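Local coordinates for protein probable glucarate dehydratase (Mycobacterium smegmatis str. MC2 155, PDB 3VDG) that probably dehydrates glucarate or a related acid sugar, as a metal-dependent member of the enolase superfamily, at residues Leu268-Pro273 with Ala290-Val295; Asp276-Val281 with Asn308-Val313. One frame throughout, in Å; residues are numbered along the deposited sequence.

Interaction 1: Leu268-Pro273 with Ala290-Val295. With NA (sodium ion), chain C; FMT (formic acid), chain B.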
loop_
_atom_site.group_PDB
_atom_site.type_symbol
_atom_site.label_atom_id
_atom_site.label_comp_id
_atom_site.label_asym_id
_atom_site.label_seq_id
_atom_site.Cartn_x
_atom_site.Cartn_y
_atom_site.Cartn_z
ATOM N N LEU A 268 -20.672 14.905 4.884
ATOM C CA LEU A 268 -21.325 15.543 3.736
ATOM C C LEU A 268 -20.458 15.318 2.497
ATOM O O LEU A 268 -19.300 15.729 2.495
ATOM C CB LEU A 268 -21.445 17.051 4.012
ATOM C CG LEU A 268 -22.034 17.925 2.909
ATOM C CD1 LEU A 268 -23.487 17.520 2.689
ATOM C CD2 LEU A 268 -21.952 19.392 3.331
ATOM N N GLU A 269 -20.977 14.644 1.464
ATOM C CA GLU A 269 -20.117 14.264 0.334
ATOM C C GLU A 269 -20.244 15.277 -0.783
ATOM O O GLU A 269 -21.359 15.621 -1.162
ATOM C CB GLU A 269 -20.503 12.908 -0.299
ATOM C CG GLU A 269 -20.942 11.803 0.633
ATOM C CD GLU A 269 -21.283 10.525 -0.126
ATOM O OE1 GLU A 269 -22.048 9.692 0.416
ATOM O OE2 GLU A 269 -20.801 10.360 -1.278
ATOM N N ASP A 270 -19.108 15.702 -1.335
ATOM C CA ASP A 270 -19.087 16.546 -2.540
ATOM C C ASP A 270 -20.199 17.580 -2.577
ATOM O O ASP A 270 -21.024 17.586 -3.502
ATOM C CB ASP A 270 -19.151 15.669 -3.807
ATOM C CG ASP A 270 -17.902 14.831 -3.973
ATOM O OD1 ASP A 270 -16.813 15.438 -3.919
ATOM O OD2 ASP A 270 -18.008 13.583 -4.106
ATOM N N PRO A 271 -20.236 18.469 -1.575
ATOM C CA PRO A 271 -21.236 19.533 -1.663
ATOM C C PRO A 271 -21.020 20.483 -2.856
ATOM O O PRO A 271 -21.985 20.983 -3.416
ATOM C CB PRO A 271 -21.057 20.299 -0.333
ATOM C CG PRO A 271 -19.666 19.949 0.138
ATOM C CD PRO A 271 -19.450 18.527 -0.328
ATOM N N THR A 272 -19.774 20.711 -3.259
ATOM C CA THR A 272 -19.459 21.772 -4.209
ATOM C C THR A 272 -18.303 21.311 -5.107
ATOM O O THR A 272 -17.527 20.445 -4.711
ATOM C CB THR A 272 -19.099 23.072 -3.439
ATOM O OG1 THR A 272 -19.099 24.192 -4.333
ATOM C CG2 THR A 272 -17.717 22.956 -2.761
ATOM N N PRO A 273 -18.196 21.857 -6.332
ATOM C CA PRO A 273 -17.170 21.302 -7.233
ATOM C C PRO A 273 -15.737 21.807 -6.995
ATOM O O PRO A 273 -15.529 22.986 -6.677
ATOM C CB PRO A 273 -17.652 21.729 -8.640
ATOM C CG PRO A 273 -18.607 22.852 -8.425
ATOM C CD PRO A 273 -19.122 22.791 -7.011
ATOM N N ALA A 290 -16.598 14.466 2.582
ATOM C CA ALA A 290 -16.140 13.273 1.881
ATOM C C ALA A 290 -16.183 13.531 0.385
ATOM O O ALA A 290 -16.890 14.426 -0.071
ATOM C CB ALA A 290 -17.046 12.103 2.221
ATOM N N THR A 291 -15.442 12.743 -0.391
ATOM C CA THR A 291 -15.505 12.895 -1.829
ATOM C C THR A 291 -15.336 11.577 -2.589
ATOM O O THR A 291 -14.624 10.677 -2.140
ATOM C CB THR A 291 -14.419 13.845 -2.329
ATOM O OG1 THR A 291 -14.639 14.095 -3.728
ATOM C CG2 THR A 291 -13.051 13.198 -2.160
ATOM N N ASN A 292 -16.009 11.482 -3.735
ATOM C CA ASN A 292 -15.602 10.582 -4.813
ATOM C C ASN A 292 -15.652 11.327 -6.130
ATOM O O ASN A 292 -15.997 10.751 -7.162
ATOM C CB ASN A 292 -16.515 9.372 -4.918
ATOM C CG ASN A 292 -17.982 9.757 -4.976
ATOM O OD1 ASN A 292 -18.716 9.551 -4.014
ATOM N ND2 ASN A 292 -18.416 10.317 -6.101
ATOM N N MET A 293 -15.349 12.615 -6.099
ATOM C CA MET A 293 -15.366 13.391 -7.319
ATOM C C MET A 293 -14.091 14.180 -7.477
ATOM O O MET A 293 -13.542 14.231 -8.556
ATOM C CB MET A 293 -16.586 14.324 -7.380
ATOM C CG MET A 293 -17.900 13.592 -7.565
ATOM S SD MET A 293 -19.317 14.728 -7.525
ATOM C CE MET A 293 -19.178 15.417 -9.174
ATOM N N CYS A 294 -13.592 14.790 -6.408
ATOM C CA CYS A 294 -12.365 15.575 -6.576
ATOM C C CYS A 294 -11.109 14.809 -6.169
ATOM O O CYS A 294 -10.000 15.298 -6.364
ATOM C CB CYS A 294 -12.462 16.949 -5.883
ATOM S SG CYS A 294 -12.740 16.862 -4.110
ATOM N N VAL A 295 -11.285 13.610 -5.612
ATOM C CA VAL A 295 -10.169 12.678 -5.397
ATOM C C VAL A 295 -10.573 11.278 -5.910
ATOM O O VAL A 295 -11.229 10.508 -5.192
ATOM C CB VAL A 295 -9.772 12.572 -3.902
ATOM C CG1 VAL A 295 -8.573 11.639 -3.739
ATOM C CG2 VAL A 295 -9.414 13.940 -3.337
HETATM NA NA NA C . -20.728 10.255 -3.484
HETATM C C FMT B . -22.113 9.196 -7.901
HETATM O O1 FMT B . -21.736 9.809 -6.908
HETATM O O2 FMT B . -21.300 8.319 -8.502
HETATM O O HOH W 1 -20.383 12.218 -4.758
HETATM O O HOH W 2 -21.751 8.616 -4.719
#
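Glu269 and Asn292 meet at a sodium ion. Glu269 OE2 and Asn292 OD1 each bind it at 2.2 Å, with the carboxylate and amide planes 85° apart. The Glu269 chain runs extended beyond CG, which carries its carboxylate out to the metal. Asp244 and two waters also bind the ion. Glu269 OE1 forms a salt bridge with Lys214. One of the waters donates to Asp270 OD2 at 2.8 Å, so Asp270 stands in the second shell.

Asp270 is gripped by the turn after strand 289-291. Each of its oxygens accepts on the syn lone pair: OD1 takes Thr291 OG1 at 2.6 Å, and OD2 takes the backbone N of Asn292 at 2.9 Å. This pair of bonds fixes the rotation of the carboxylate. Met293 lies across it, with its CG 3.5 Å from Asp270 OD2. Thr291 OG1 in turn accepts from the backbone N of Met293 and of Cys294, closing an ST turn and an ST motif. With its OG1 anti to the backbone N (chi1 -172°), Thr291 places one hydroxyl between the carboxylate and both amides.

Behind this lies a parallel strand pair. Ala290 N donates to Leu268 O at 3.0 Å, and Asp270 N donates to Ala290 O.

The site lies at the C-terminal ends of two barrel strands, where enolase-superfamily enzymes bind their metal. Three contributing residues with two carboxylates suit a hard cation; sodium is probably in the place of the magnesium used by relatives. The bonded Asp270 probably helps orient the metal-bound water.

Interaction 2: Asp276-Val281 with Asn308-Val313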
loop_
_atom_site.group_PDB
_atom_site.type_symbol
_atom_site.label_atom_id
_atom_site.label_comp_id
_atom_site.label_asym_id
_atom_site.label_seq_id
_atom_site.Cartn_x
_atom_site.Cartn_y
_atom_site.Cartn_z
ATOM N N ASP A 276 -10.539 23.524 -4.464
ATOM C CA ASP A 276 -10.554 24.828 -3.770
ATOM C C ASP A 276 -11.877 25.130 -3.068
ATOM O O ASP A 276 -11.898 25.477 -1.877
ATOM C CB ASP A 276 -10.189 25.967 -4.723
ATOM C CG ASP A 276 -8.721 25.937 -5.117
ATOM O OD1 ASP A 276 -7.889 25.473 -4.309
ATOM O OD2 ASP A 276 -8.394 26.381 -6.233
ATOM N N GLY A 277 -12.980 25.002 -3.804
ATOM C CA GLY A 277 -14.311 25.158 -3.214
ATOM C C GLY A 277 -14.546 24.199 -2.041
ATOM O O GLY A 277 -15.057 24.593 -0.977
ATOM N N MET A 278 -14.158 22.942 -2.201
ATOM C CA MET A 278 -14.317 21.981 -1.090
ATOM C C MET A 278 -13.538 22.435 0.150
ATOM O O MET A 278 -14.019 22.311 1.277
ATOM C CB MET A 278 -13.877 20.568 -1.510
ATOM C CG MET A 278 -14.814 19.910 -2.520
ATOM S SD MET A 278 -16.327 19.265 -1.780
ATOM C CE MET A 278 -15.655 17.827 -0.924
ATOM N N ALA A 279 -12.318 22.917 -0.060
ATOM C CA ALA A 279 -11.484 23.385 1.050
ATOM C C ALA A 279 -12.167 24.559 1.753
ATOM O O ALA A 279 -12.182 24.622 2.978
ATOM C CB ALA A 279 -10.101 23.785 0.547
ATOM N N GLU A 280 -12.742 25.470 0.963
ATOM C CA GLU A 280 -13.515 26.602 1.502
ATOM C C GLU A 280 -14.659 26.100 2.368
ATOM O O GLU A 280 -14.861 26.590 3.468
ATOM C CB GLU A 280 -14.080 27.461 0.365
ATOM C CG GLU A 280 -14.553 28.841 0.785
ATOM C CD GLU A 280 -13.397 29.744 1.176
ATOM O OE1 GLU A 280 -13.625 30.741 1.894
ATOM O OE2 GLU A 280 -12.252 29.449 0.771
ATOM N N VAL A 281 -15.418 25.124 1.877
ATOM C CA VAL A 281 -16.538 24.626 2.651
ATOM C C VAL A 281 -16.040 23.927 3.922
ATOM O O VAL A 281 -16.612 24.119 4.998
ATOM C CB VAL A 281 -17.438 23.669 1.837
ATOM C CG1 VAL A 281 -18.552 23.101 2.699
ATOM C CG2 VAL A 281 -18.031 24.388 0.618
ATOM N N ASN A 308 -6.323 20.722 2.287
ATOM C CA ASN A 308 -7.335 20.324 3.274
ATOM C C ASN A 308 -8.735 20.342 2.676
ATOM O O ASN A 308 -9.696 20.786 3.307
ATOM C CB ASN A 308 -7.270 21.233 4.509
ATOM C CG ASN A 308 -5.983 21.042 5.297
ATOM O OD1 ASN A 308 -5.759 19.984 5.879
ATOM N ND2 ASN A 308 -5.130 22.062 5.312
ATOM N N SER A 309 -8.853 19.850 1.449
ATOM C CA SER A 309 -10.138 19.874 0.759
ATOM C C SER A 309 -11.128 18.867 1.297
ATOM O O SER A 309 -12.332 19.098 1.250
ATOM C CB SER A 309 -9.944 19.616 -0.730
ATOM O OG SER A 309 -9.073 20.578 -1.269
ATOM N N VAL A 310 -10.637 17.726 1.764
ATOM C CA VAL A 310 -11.548 16.681 2.253
ATOM C C VAL A 310 -10.975 15.976 3.465
ATOM O O VAL A 310 -9.749 15.948 3.671
ATOM C CB VAL A 310 -11.863 15.600 1.192
ATOM C CG1 VAL A 310 -12.639 16.191 0.023
ATOM C CG2 VAL A 310 -10.588 14.898 0.731
ATOM N N GLN A 311 -11.876 15.403 4.252
ATOM C CA GLN A 311 -11.509 14.704 5.464
ATOM C C GLN A 311 -11.762 13.202 5.326
ATOM O O GLN A 311 -11.241 12.418 6.118
ATOM C CB GLN A 311 -12.289 15.283 6.650
ATOM C CG GLN A 311 -11.842 16.700 7.019
ATOM C CD GLN A 311 -12.334 17.740 6.028
ATOM O OE1 GLN A 311 -13.546 17.896 5.829
ATOM N NE2 GLN A 311 -11.396 18.459 5.394
ATOM N N VAL A 312 -12.563 12.815 4.329
ATOM C CA VAL A 312 -12.909 11.399 4.078
ATOM C C VAL A 312 -12.809 11.112 2.572
ATOM O O VAL A 312 -13.312 11.888 1.761
ATOM C CB VAL A 312 -14.346 11.074 4.548
ATOM C CG1 VAL A 312 -14.720 9.649 4.180
ATOM C CG2 VAL A 312 -14.531 11.300 6.058
ATOM N N VAL A 313 -12.142 10.026 2.184
ATOM C CA VAL A 313 -12.064 9.658 0.757
ATOM C C VAL A 313 -12.912 8.399 0.548
ATOM O O VAL A 313 -12.864 7.465 1.351
ATOM C CB VAL A 313 -10.610 9.388 0.303
ATOM C CG1 VAL A 313 -10.578 8.936 -1.162
ATOM C CG2 VAL A 313 -9.768 10.651 0.462
HETATM O O HOH W 3 -10.248 23.227 4.464
#
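Met278 reaches Val310 with CG beside the backbone N (chi1 -70°) and two further bends, at chi2 (-77°) and chi3 (-73°). These bends carry Met278 CE to 3.6 Å from Val310 CG1. That branch of Val310 stands anti to its own carbonyl carbon, and the two side chains cross at a slant.

Closer to the helix, Met278 CB sits 3.5 Å from Ser309 O. This carbonyl oxygen is buried by the contact and has no polar partner in the model. Ala279 packs next to it. Its CA is 3.8 Å from Ser309 CA, so the two backbones come close with little side chain between them. Ser309 OG lies 3.8 Å from Ala279 CB and bonds to Leu275 O, in the first turn of the same helix.

No direct hydrogen bond links the two segments. One water bridges them instead, donating to Ala279 O and to Asn308 O, both at 2.8 Å. Asn308 ends helix 301-307 in a Schellman motif with positive phi, and the chain then turns toward strand 312-315. Near the start of helix 275-284, Asp276 OD1 forms a salt bridge with Lys307, the residue before Asn308.

This is the packing of neighbouring beta-alpha units in a TIM-type barrel. Helix 275-284, from the outer layer, rests on the turn between the next helix and its following strand, as in the C-terminal barrel domain of the enolase superfamily.

Overall arrangement
From the N terminus, the chain passes strand 267-269, helix 275-284, strand 289-291, helix 301-307 and strand 312-315. Interaction 1 closes the first loop, a beta-alpha-beta unit, by pairing 268-273 with 290-295. Interaction 2 starts within that loop, on helix 275-284, and closes a second one at 308-313. The two loops therefore cross. Their centres are 8 Å apart and they touch directly: Met278 SD packs on Pro271 CD, and Thr291 N probably bonds to Val312 O, joining adjacent strands of one sheet. Together they tie three consecutive barrel strands to the helix outside them, with the metal site on the interaction 1 side.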